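Local coordinates for beta-galactosidase (Bacillus circulans, PDB 4MAD), which probably hydrolyses terminal non-reducing beta-D-galactose residues of beta-D-galactosides, as a glycoside hydrolase of family 35, at residues G366-L371 with E510-F515; H372-P377 with Y491-K496; K537-V542 with I574-H579. One frame throughout, in Å; residues are numbered along the deposited sequence.

Contact 1: residues G366-L371 with E510-F515; sequences GLLDSL and ENFPYF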
loop_
_atom_site.group_PDB
_atom_site.type_symbol
_atom_site.label_atom_id
_atom_site.label_comp_id
_atom_site.label_asym_id
_atom_site.label_seq_id
_atom_site.Cartn_x
_atom_site.Cartn_y
_atom_site.Cartn_z
ATOM N N GLY A 366 -1.773 -7.866 27.852
ATOM C CA GLY A 366 -0.707 -8.577 27.191
ATOM C C GLY A 366 -1.182 -9.434 26.051
ATOM O O GLY A 366 -2.079 -10.201 26.193
ATOM N N LEU A 367 -0.519 -9.314 24.925
ATOM C CA LEU A 367 -0.911 -10.020 23.743
ATOM C C LEU A 367 -0.854 -11.547 23.959
ATOM O O LEU A 367 -1.756 -12.223 23.670
ATOM C CB LEU A 367 0.027 -9.646 22.619
ATOM C CG LEU A 367 -0.242 -10.231 21.265
ATOM C CD1 LEU A 367 0.395 -9.445 20.166
ATOM C CD2 LEU A 367 0.228 -11.548 21.182
ATOM N N LEU A 368 0.222 -12.022 24.541
ATOM C CA LEU A 368 0.392 -13.412 24.854
ATOM C C LEU A 368 -0.610 -13.949 25.892
ATOM O O LEU A 368 -0.769 -15.130 26.072
ATOM C CB LEU A 368 1.816 -13.663 25.297
ATOM C CG LEU A 368 2.842 -13.600 24.190
ATOM C CD1 LEU A 368 4.200 -13.832 24.704
ATOM C CD2 LEU A 368 2.542 -14.530 23.115
ATOM N N ASP A 369 -1.195 -13.025 26.614
ATOM C CA ASP A 369 -2.222 -13.302 27.573
ATOM C C ASP A 369 -3.605 -13.150 26.990
ATOM O O ASP A 369 -4.564 -13.337 27.680
ATOM C CB ASP A 369 -2.090 -12.387 28.773
ATOM C CG ASP A 369 -0.806 -12.592 29.512
ATOM O OD1 ASP A 369 -0.398 -13.724 29.673
ATOM O OD2 ASP A 369 -0.206 -11.619 29.920
ATOM N N SER A 370 -3.700 -12.773 25.740
ATOM C CA SER A 370 -4.973 -12.601 25.078
ATOM C C SER A 370 -5.285 -13.537 23.905
ATOM O O SER A 370 -6.158 -13.290 23.150
ATOM C CB SER A 370 -5.090 -11.136 24.651
ATOM O OG SER A 370 -4.886 -10.302 25.750
ATOM N N LEU A 371 -4.549 -14.622 23.749
ATOM C CA LEU A 371 -4.582 -15.288 22.476
ATOM C C LEU A 371 -5.962 -15.787 21.996
ATOM O O LEU A 371 -6.339 -15.534 20.904
ATOM C CB LEU A 371 -3.527 -16.391 22.437
ATOM C CG LEU A 371 -2.101 -15.871 22.563
ATOM C CD1 LEU A 371 -1.109 -16.936 22.735
ATOM C CD2 LEU A 371 -1.691 -14.990 21.444
ATOM N N GLU A 510 8.169 -4.870 29.648
ATOM C CA GLU A 510 8.922 -4.420 28.516
ATOM C C GLU A 510 9.259 -5.614 27.648
ATOM O O GLU A 510 9.392 -6.672 28.143
ATOM C CB GLU A 510 10.178 -3.751 28.972
ATOM C CG GLU A 510 9.906 -2.553 29.768
ATOM C CD GLU A 510 9.367 -1.413 28.926
ATOM O OE1 GLU A 510 10.187 -0.710 28.372
ATOM O OE2 GLU A 510 8.162 -1.235 28.828
ATOM N N ASN A 511 9.327 -5.424 26.352
ATOM C CA ASN A 511 9.687 -6.470 25.413
ATOM C C ASN A 511 8.643 -7.535 25.178
ATOM O O ASN A 511 8.862 -8.444 24.442
ATOM C CB ASN A 511 11.049 -7.032 25.724
ATOM C CG ASN A 511 12.113 -6.048 25.475
ATOM O OD1 ASN A 511 12.926 -5.818 26.298
ATOM N ND2 ASN A 511 12.080 -5.428 24.352
ATOM N N PHE A 512 7.479 -7.292 25.726
ATOM C CA PHE A 512 6.292 -8.052 25.451
ATOM C C PHE A 512 5.231 -7.116 24.846
ATOM O O PHE A 512 5.063 -6.029 25.275
ATOM C CB PHE A 512 5.715 -8.630 26.720
ATOM C CG PHE A 512 6.511 -9.737 27.328
ATOM C CD1 PHE A 512 6.049 -11.021 27.321
ATOM C CD2 PHE A 512 7.681 -9.496 27.939
ATOM C CE1 PHE A 512 6.759 -12.001 27.919
ATOM C CE2 PHE A 512 8.359 -10.477 28.542
ATOM C CZ PHE A 512 7.917 -11.724 28.504
ATOM N N PRO A 513 4.523 -7.576 23.841
ATOM C CA PRO A 513 3.517 -6.711 23.253
ATOM C C PRO A 513 2.325 -6.581 24.169
ATOM O O PRO A 513 1.856 -7.550 24.649
ATOM C CB PRO A 513 3.163 -7.422 21.940
ATOM C CG PRO A 513 4.267 -8.238 21.666
ATOM C CD PRO A 513 4.732 -8.723 22.962
ATOM N N TYR A 514 1.847 -5.366 24.334
ATOM C CA TYR A 514 0.645 -5.108 25.073
ATOM C C TYR A 514 -0.277 -4.182 24.320
ATOM O O TYR A 514 0.168 -3.293 23.689
ATOM C CB TYR A 514 0.954 -4.475 26.401
ATOM C CG TYR A 514 1.304 -5.408 27.489
ATOM C CD1 TYR A 514 0.401 -5.735 28.477
ATOM C CD2 TYR A 514 2.549 -5.963 27.553
ATOM C CE1 TYR A 514 0.748 -6.570 29.482
ATOM C CE2 TYR A 514 2.888 -6.799 28.536
ATOM C CZ TYR A 514 2.009 -7.101 29.501
ATOM O OH TYR A 514 2.373 -7.966 30.472
ATOM N N PHE A 515 -1.565 -4.428 24.429
ATOM C CA PHE A 515 -2.581 -3.507 24.046
ATOM C C PHE A 515 -2.808 -2.470 25.163
ATOM O O PHE A 515 -2.905 -2.817 26.294
ATOM C CB PHE A 515 -3.873 -4.229 23.757
ATOM C CG PHE A 515 -3.798 -5.176 22.594
ATOM C CD1 PHE A 515 -4.015 -4.758 21.327
ATOM C CD2 PHE A 515 -3.513 -6.502 22.787
ATOM C CE1 PHE A 515 -3.961 -5.602 20.303
ATOM C CE2 PHE A 515 -3.470 -7.333 21.758
ATOM C CZ PHE A 515 -3.683 -6.889 20.517
HETATM O O HOH W 1 2.448 -10.309 25.423
#

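Contact 2: residues H372-P377 with Y491-K496; sequences HRISTP and YPLPLK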
loop_
_atom_site.group_PDB
_atom_site.type_symbol
_atom_site.label_atom_id
_atom_site.label_comp_id
_atom_site.label_asym_id
_atom_site.label_seq_id
_atom_site.Cartn_x
_atom_site.Cartn_y
_atom_site.Cartn_z
ATOM N N HIS A 372 -6.720 -16.438 22.829
ATOM C CA HIS A 372 -8.012 -16.900 22.412
ATOM C C HIS A 372 -9.076 -15.815 22.307
ATOM O O HIS A 372 -10.173 -16.038 21.894
ATOM C CB HIS A 372 -8.514 -17.970 23.317
ATOM C CG HIS A 372 -7.965 -19.316 23.018
ATOM N ND1 HIS A 372 -6.625 -19.608 23.081
ATOM C CD2 HIS A 372 -8.587 -20.468 22.715
ATOM C CE1 HIS A 372 -6.447 -20.883 22.806
ATOM N NE2 HIS A 372 -7.623 -21.431 22.616
ATOM N N ARG A 373 -8.755 -14.681 22.863
ATOM C CA ARG A 373 -9.588 -13.497 22.767
ATOM C C ARG A 373 -9.577 -12.883 21.364
ATOM O O ARG A 373 -10.494 -12.238 20.927
ATOM C CB ARG A 373 -9.234 -12.466 23.822
ATOM C CG ARG A 373 -9.619 -12.863 25.230
ATOM C CD ARG A 373 -9.113 -11.904 26.309
ATOM N NE ARG A 373 -9.383 -12.376 27.638
ATOM C CZ ARG A 373 -8.919 -11.865 28.745
ATOM N NH1 ARG A 373 -8.118 -10.856 28.721
ATOM N NH2 ARG A 373 -9.247 -12.387 29.886
ATOM N N ILE A 374 -8.458 -13.053 20.704
ATOM C CA ILE A 374 -8.313 -12.498 19.386
ATOM C C ILE A 374 -7.773 -13.474 18.327
ATOM O O ILE A 374 -7.315 -13.054 17.332
ATOM C CB ILE A 374 -7.492 -11.227 19.432
ATOM C CG1 ILE A 374 -6.193 -11.495 20.151
ATOM C CG2 ILE A 374 -8.249 -10.191 20.173
ATOM C CD1 ILE A 374 -5.205 -10.458 20.009
ATOM N N SER A 375 -7.828 -14.764 18.582
ATOM C CA SER A 375 -7.389 -15.723 17.627
ATOM C C SER A 375 -8.022 -17.072 17.888
ATOM O O SER A 375 -8.682 -17.260 18.861
ATOM C CB SER A 375 -5.848 -15.868 17.648
ATOM O OG SER A 375 -5.343 -16.623 16.589
ATOM N N THR A 376 -7.799 -17.989 16.972
ATOM C CA THR A 376 -8.227 -19.362 17.084
ATOM C C THR A 376 -7.011 -20.213 16.738
ATOM O O THR A 376 -6.443 -20.029 15.744
ATOM C CB THR A 376 -9.363 -19.630 16.141
ATOM O OG1 THR A 376 -10.374 -18.675 16.374
ATOM C CG2 THR A 376 -9.924 -20.976 16.369
ATOM N N PRO A 377 -6.593 -21.082 17.622
ATOM C CA PRO A 377 -5.368 -21.824 17.372
ATOM C C PRO A 377 -5.500 -22.820 16.229
ATOM O O PRO A 377 -6.528 -23.371 16.055
ATOM C CB PRO A 377 -5.138 -22.557 18.680
ATOM C CG PRO A 377 -6.427 -22.800 19.172
ATOM C CD PRO A 377 -7.232 -21.591 18.835
ATOM N N TYR A 491 -1.269 -19.010 16.301
ATOM C CA TYR A 491 -2.340 -18.102 16.481
ATOM C C TYR A 491 -2.204 -16.938 15.499
ATOM O O TYR A 491 -1.420 -16.088 15.661
ATOM C CB TYR A 491 -2.327 -17.590 17.930
ATOM C CG TYR A 491 -2.265 -18.679 19.013
ATOM C CD1 TYR A 491 -3.382 -19.164 19.599
ATOM C CD2 TYR A 491 -1.082 -19.200 19.425
ATOM C CE1 TYR A 491 -3.304 -20.174 20.564
ATOM C CE2 TYR A 491 -0.994 -20.186 20.374
ATOM C CZ TYR A 491 -2.104 -20.677 20.945
ATOM O OH TYR A 491 -2.035 -21.661 21.898
ATOM N N PRO A 492 -2.999 -16.974 14.476
ATOM C CA PRO A 492 -2.982 -15.907 13.506
ATOM C C PRO A 492 -3.626 -14.654 14.136
ATOM O O PRO A 492 -4.654 -14.739 14.689
ATOM C CB PRO A 492 -3.821 -16.465 12.387
ATOM C CG PRO A 492 -3.772 -17.922 12.568
ATOM C CD PRO A 492 -3.783 -18.106 14.003
ATOM N N LEU A 493 -2.993 -13.502 13.973
ATOM C CA LEU A 493 -3.410 -12.268 14.576
ATOM C C LEU A 493 -3.510 -11.136 13.531
ATOM O O LEU A 493 -2.685 -10.323 13.430
ATOM C CB LEU A 493 -2.474 -11.875 15.726
ATOM C CG LEU A 493 -2.362 -12.806 16.934
ATOM C CD1 LEU A 493 -1.133 -12.659 17.772
ATOM C CD2 LEU A 493 -3.545 -12.817 17.699
ATOM N N PRO A 494 -4.558 -11.204 12.748
ATOM C CA PRO A 494 -4.889 -10.203 11.736
ATOM C C PRO A 494 -5.434 -8.890 12.348
ATOM O O PRO A 494 -5.528 -7.913 11.689
ATOM C CB PRO A 494 -5.981 -10.872 10.930
ATOM C CG PRO A 494 -6.523 -11.886 11.794
ATOM C CD PRO A 494 -5.473 -12.339 12.727
ATOM N N LEU A 495 -5.827 -8.969 13.599
ATOM C CA LEU A 495 -6.281 -7.830 14.374
ATOM C C LEU A 495 -7.495 -7.158 13.733
ATOM O O LEU A 495 -7.636 -5.997 13.830
ATOM C CB LEU A 495 -5.172 -6.831 14.568
ATOM C CG LEU A 495 -3.885 -7.276 15.255
ATOM C CD1 LEU A 495 -3.040 -6.092 15.538
ATOM C CD2 LEU A 495 -4.189 -8.051 16.492
ATOM N N LYS A 496 -8.322 -7.909 13.056
ATOM C CA LYS A 496 -9.575 -7.419 12.498
ATOM C C LYS A 496 -10.696 -7.075 13.493
ATOM O O LYS A 496 -11.542 -6.282 13.201
ATOM C CB LYS A 496 -10.090 -8.357 11.402
ATOM C CG LYS A 496 -9.126 -8.606 10.280
ATOM C CD LYS A 496 -9.658 -9.458 9.184
ATOM C CE LYS A 496 -9.772 -10.873 9.545
ATOM N NZ LYS A 496 -9.853 -11.731 8.329
HETATM O O HOH W 2 -6.646 -10.909 15.582
#

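Contact 3: residues K537-V542 with I574-H579; sequences KGVVFV and ILLELH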
loop_
_atom_site.group_PDB
_atom_site.type_symbol
_atom_site.label_atom_id
_atom_site.label_comp_id
_atom_site.label_asym_id
_atom_site.label_seq_id
_atom_site.Cartn_x
_atom_site.Cartn_y
_atom_site.Cartn_z
ATOM N N LYS A 537 7.416 0.605 18.658
ATOM C CA LYS A 537 6.877 0.018 17.467
ATOM C C LYS A 537 5.527 -0.591 17.703
ATOM O O LYS A 537 5.308 -1.227 18.693
ATOM C CB LYS A 537 7.814 -1.001 16.904
ATOM C CG LYS A 537 7.424 -1.536 15.537
ATOM C CD LYS A 537 8.486 -2.369 14.926
ATOM C CE LYS A 537 8.373 -2.497 13.437
ATOM N NZ LYS A 537 7.132 -3.025 13.002
ATOM N N GLY A 538 4.651 -0.392 16.750
ATOM C CA GLY A 538 3.322 -0.927 16.868
ATOM C C GLY A 538 2.307 -0.448 15.883
ATOM O O GLY A 538 2.650 -0.103 14.828
ATOM N N VAL A 539 1.056 -0.540 16.265
ATOM C CA VAL A 539 -0.068 -0.074 15.495
ATOM C C VAL A 539 -1.097 0.610 16.403
ATOM O O VAL A 539 -1.064 0.459 17.578
ATOM C CB VAL A 539 -0.741 -1.210 14.745
ATOM C CG1 VAL A 539 0.181 -1.784 13.723
ATOM C CG2 VAL A 539 -1.219 -2.247 15.676
ATOM N N VAL A 540 -1.996 1.355 15.798
ATOM C CA VAL A 540 -3.043 2.021 16.527
ATOM C C VAL A 540 -4.424 1.855 15.886
ATOM O O VAL A 540 -4.541 1.887 14.715
ATOM C CB VAL A 540 -2.684 3.499 16.670
ATOM C CG1 VAL A 540 -3.688 4.210 17.468
ATOM C CG2 VAL A 540 -1.350 3.576 17.311
ATOM N N PHE A 541 -5.446 1.742 16.728
ATOM C CA PHE A 541 -6.836 1.624 16.315
ATOM C C PHE A 541 -7.620 2.785 16.890
ATOM O O PHE A 541 -7.427 3.129 17.992
ATOM C CB PHE A 541 -7.462 0.275 16.742
ATOM C CG PHE A 541 -6.713 -0.919 16.227
ATOM C CD1 PHE A 541 -7.139 -1.580 15.118
ATOM C CD2 PHE A 541 -5.549 -1.318 16.819
ATOM C CE1 PHE A 541 -6.424 -2.638 14.639
ATOM C CE2 PHE A 541 -4.861 -2.381 16.327
ATOM C CZ PHE A 541 -5.282 -3.005 15.248
ATOM N N VAL A 542 -8.476 3.400 16.111
ATOM C CA VAL A 542 -9.345 4.436 16.625
ATOM C C VAL A 542 -10.783 4.026 16.326
ATOM O O VAL A 542 -11.116 3.816 15.246
ATOM C CB VAL A 542 -9.007 5.787 15.995
ATOM C CG1 VAL A 542 -10.033 6.858 16.330
ATOM C CG2 VAL A 542 -7.617 6.161 16.386
ATOM N N ILE A 574 -6.981 2.367 20.985
ATOM C CA ILE A 574 -6.225 1.175 21.322
ATOM C C ILE A 574 -4.908 1.123 20.608
ATOM O O ILE A 574 -4.874 1.231 19.436
ATOM C CB ILE A 574 -6.990 -0.099 20.973
ATOM C CG1 ILE A 574 -8.224 -0.191 21.832
ATOM C CG2 ILE A 574 -6.163 -1.290 21.264
ATOM C CD1 ILE A 574 -9.102 -1.194 21.458
ATOM N N LEU A 575 -3.848 0.987 21.364
ATOM C CA LEU A 575 -2.531 1.040 20.818
ATOM C C LEU A 575 -1.860 -0.242 21.147
ATOM O O LEU A 575 -1.874 -0.587 22.254
ATOM C CB LEU A 575 -1.774 2.151 21.460
ATOM C CG LEU A 575 -0.344 2.380 21.106
ATOM C CD1 LEU A 575 0.051 3.811 21.233
ATOM C CD2 LEU A 575 0.506 1.554 21.945
ATOM N N LEU A 576 -1.292 -0.945 20.175
ATOM C CA LEU A 576 -0.519 -2.146 20.450
ATOM C C LEU A 576 0.933 -1.763 20.318
ATOM O O LEU A 576 1.337 -1.360 19.290
ATOM C CB LEU A 576 -0.835 -3.260 19.458
ATOM C CG LEU A 576 0.003 -4.539 19.477
ATOM C CD1 LEU A 576 0.010 -5.213 20.796
ATOM C CD2 LEU A 576 -0.394 -5.544 18.385
ATOM N N GLU A 577 1.669 -1.860 21.388
ATOM C CA GLU A 577 3.072 -1.579 21.378
ATOM C C GLU A 577 3.851 -2.845 21.649
ATOM O O GLU A 577 3.546 -3.561 22.514
ATOM C CB GLU A 577 3.445 -0.536 22.398
ATOM C CG GLU A 577 4.842 -0.607 22.829
ATOM C CD GLU A 577 5.838 -0.020 21.819
ATOM O OE1 GLU A 577 5.519 0.982 21.178
ATOM O OE2 GLU A 577 6.923 -0.582 21.682
ATOM N N LEU A 578 4.812 -3.079 20.787
ATOM C CA LEU A 578 5.648 -4.259 20.789
ATOM C C LEU A 578 6.702 -4.375 21.853
ATOM O O LEU A 578 6.990 -5.418 22.283
ATOM C CB LEU A 578 6.249 -4.548 19.408
ATOM C CG LEU A 578 5.285 -4.724 18.264
ATOM C CD1 LEU A 578 5.971 -5.056 16.964
ATOM C CD2 LEU A 578 4.208 -5.659 18.600
ATOM N N HIS A 579 7.351 -3.284 22.181
ATOM C CA HIS A 579 8.506 -3.351 23.024
ATOM C C HIS A 579 8.543 -2.525 24.300
ATOM O O HIS A 579 8.830 -3.038 25.350
ATOM C CB HIS A 579 9.714 -2.932 22.232
ATOM C CG HIS A 579 9.970 -3.788 21.051
ATOM N ND1 HIS A 579 10.533 -5.032 21.158
ATOM C CD2 HIS A 579 9.735 -3.583 19.740
ATOM C CE1 HIS A 579 10.630 -5.558 19.958
ATOM N NE2 HIS A 579 10.153 -4.703 19.083
#

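Contact 1: residues G366-L371 with E510-F515
Hydrogen bonding across this contact converges on Pro513 O. The amide of Leu367 donates to it over 3.0 Å from N to O, almost straight (175° at the hydrogen), although the donor stands 28° out of the carbonyl plane. A water gives the same oxygen a second donor: it lies 2.9 Å from Pro513 O and takes the Leu368 N-H, so consecutive amides reach one carbonyl, one directly and one through water. The chain 366-371 turns back on itself, since Gly366 O accepts both Asp369 N and Ser370 OG, the latter 2.8 Å away.

The aromatic interaction is a CH-pi contact. Gly366 CA sits 3.6 Å from the centroid of the Tyr514 ring, 23° off its normal. Gly366 and Tyr514 are an antiparallel non-hydrogen-bonded pair, where strand 357-366 ends and strand 514-522 begins, and with no side chain on the glycine the ring covers its alpha carbon.

Apolar packing completes the contact. Leu367, its CG anti to the backbone N, crosses Pro513 obliquely with CD1 3.9 Å from Pro513 CB, while its CB lies 4.3 Å from Phe515 CE2. Leu368 CD1 meets Phe512 CD1 at 4.3 Å. Leu368 and Pro513 both touch Ile455 of strand 449-457, where the ends of two inner strands of the eight-stranded sheet pack against the six-stranded one. Strand order 5-4-7-2-1-8-3-6 marks the former as the jelly roll of the galactose-binding domain.

Proline lacks an N-H but offers a carbonyl; with two donors on it, the polar bonding across the segments gathers at one atom amid largely apolar packing.

Contact 2: residues H372-P377 with Y491-K496
Ser375 turns its hydroxyl to the strand: OG is anti to the backbone N (chi1 -170°) and donates to Pro492 O at 2.8 Å, from 37° outside the carbonyl plane. The same OG lies near the plane of the Tyr491 ring, at its edge. His372 approaches that ring along its edge too, crossing Tyr491 obliquely with CE1 3.9 Å from Tyr491 CE1. Pro377 adds a closer touch, its CB 3.5 Å from Tyr491 CE1, so three residues gather about one tyrosine, whose OH is hydrogen-bonded to Glu399 OE1.

On the other side of Ser375, Ile374 carries CG1 in the crowded position between N and the carbonyl carbon (chi1 53°), which brings CD1 to 3.7 Å from Leu493 CD2, the two side chains crossing obliquely. A water bridges the backbones here, donating to Ile374 O at 2.8 Å and accepting from Leu495 N.

Residues of both segments, among them His372, Ile374, Ser375, Thr376 and Leu495, border a bound 2-(2-methoxyethoxy)ethanol, probably from the crystallisation liquor. The weakly bonded helix 371-374 rests on the end of strand 488-493, which lies between strands 378-380 and 395-403, with Leu493 packing on Phe395 and Val397.

Contact 3: residues K537-V542 with I574-H579
Glu577 OE1 is gripped by three donors: Lys537 N at 3.2 Å, on the syn lone pair and at a bent 135°, and, beyond the two segments, Thr536 N and Tyr550 OH. OE2 of the same carboxylate takes His579 N at 2.8 Å on its anti lone pair, Lys580 N, and a weak bond from Lys537 N. With CG anti to the backbone N and a bend at chi2 (77°), the carboxylate reaches forward past its own strand end and across to Lys537. An alanine here would remove the acceptor shared by these four amides and Tyr550 OH, and would probably loosen the junction between the strand ends.

The backbones form an antiparallel ladder, the short axes 4.7 Å apart and at 171°, reciprocal at Val539-Leu576, with Leu576 N 3.0 Å from Val539 O, and at Phe541-Ile574, with Phe541 N 2.8 Å from Ile574 O. At Lys537 the carboxylate takes the N-H, while Leu578 N donates to Lys537 O at 2.8 Å, nearly along the C=O axis. Gly538 CA lies 3.2 Å from Leu576 O, a CA-H...O contact, where a beta carbon would collide with that oxygen.

Val539 and Leu576 stand side by side on one face, Val539 CG2 3.9 Å from Leu576 CB; Val540 and Leu575 cross on the other. Lys537 sends its amine away, to a salt bridge with Glu457 and a cation-pi contact with Trp551.

Farther along, side-chain pairing is apolar while the backbones stay bonded; at this end of the strand pair in the jelly-roll domain, a buried carboxylate ringed by amide hydrogens is likely to be favoured in its charged form.

Contacts 1 and 3 both reach one sheet, their centres about 11 Å apart, because strands 514-522 and 569-577 are neighbours: Tyr514 N lies 3.1 Å from Glu577 O and Asn511 N 2.6 Å from His579 O, both probable hydrogen bonds. Contact 2 is nested along the chain inside the loop that contact 1 closes, with centres about 13 Å apart, and Phe515 CZ packs on Ile374 CD1 at 3.9 Å. Leu495 carries contact 2 on to contact 3, its CD1 3.9 Å from Leu576 CD2, although those centres are about 16 Å apart. All three lie away from the predicted catalytic pair Glu171 and Glu247; of the three, only contact 2 borders the bound 2-(2-methoxyethoxy)ethanol.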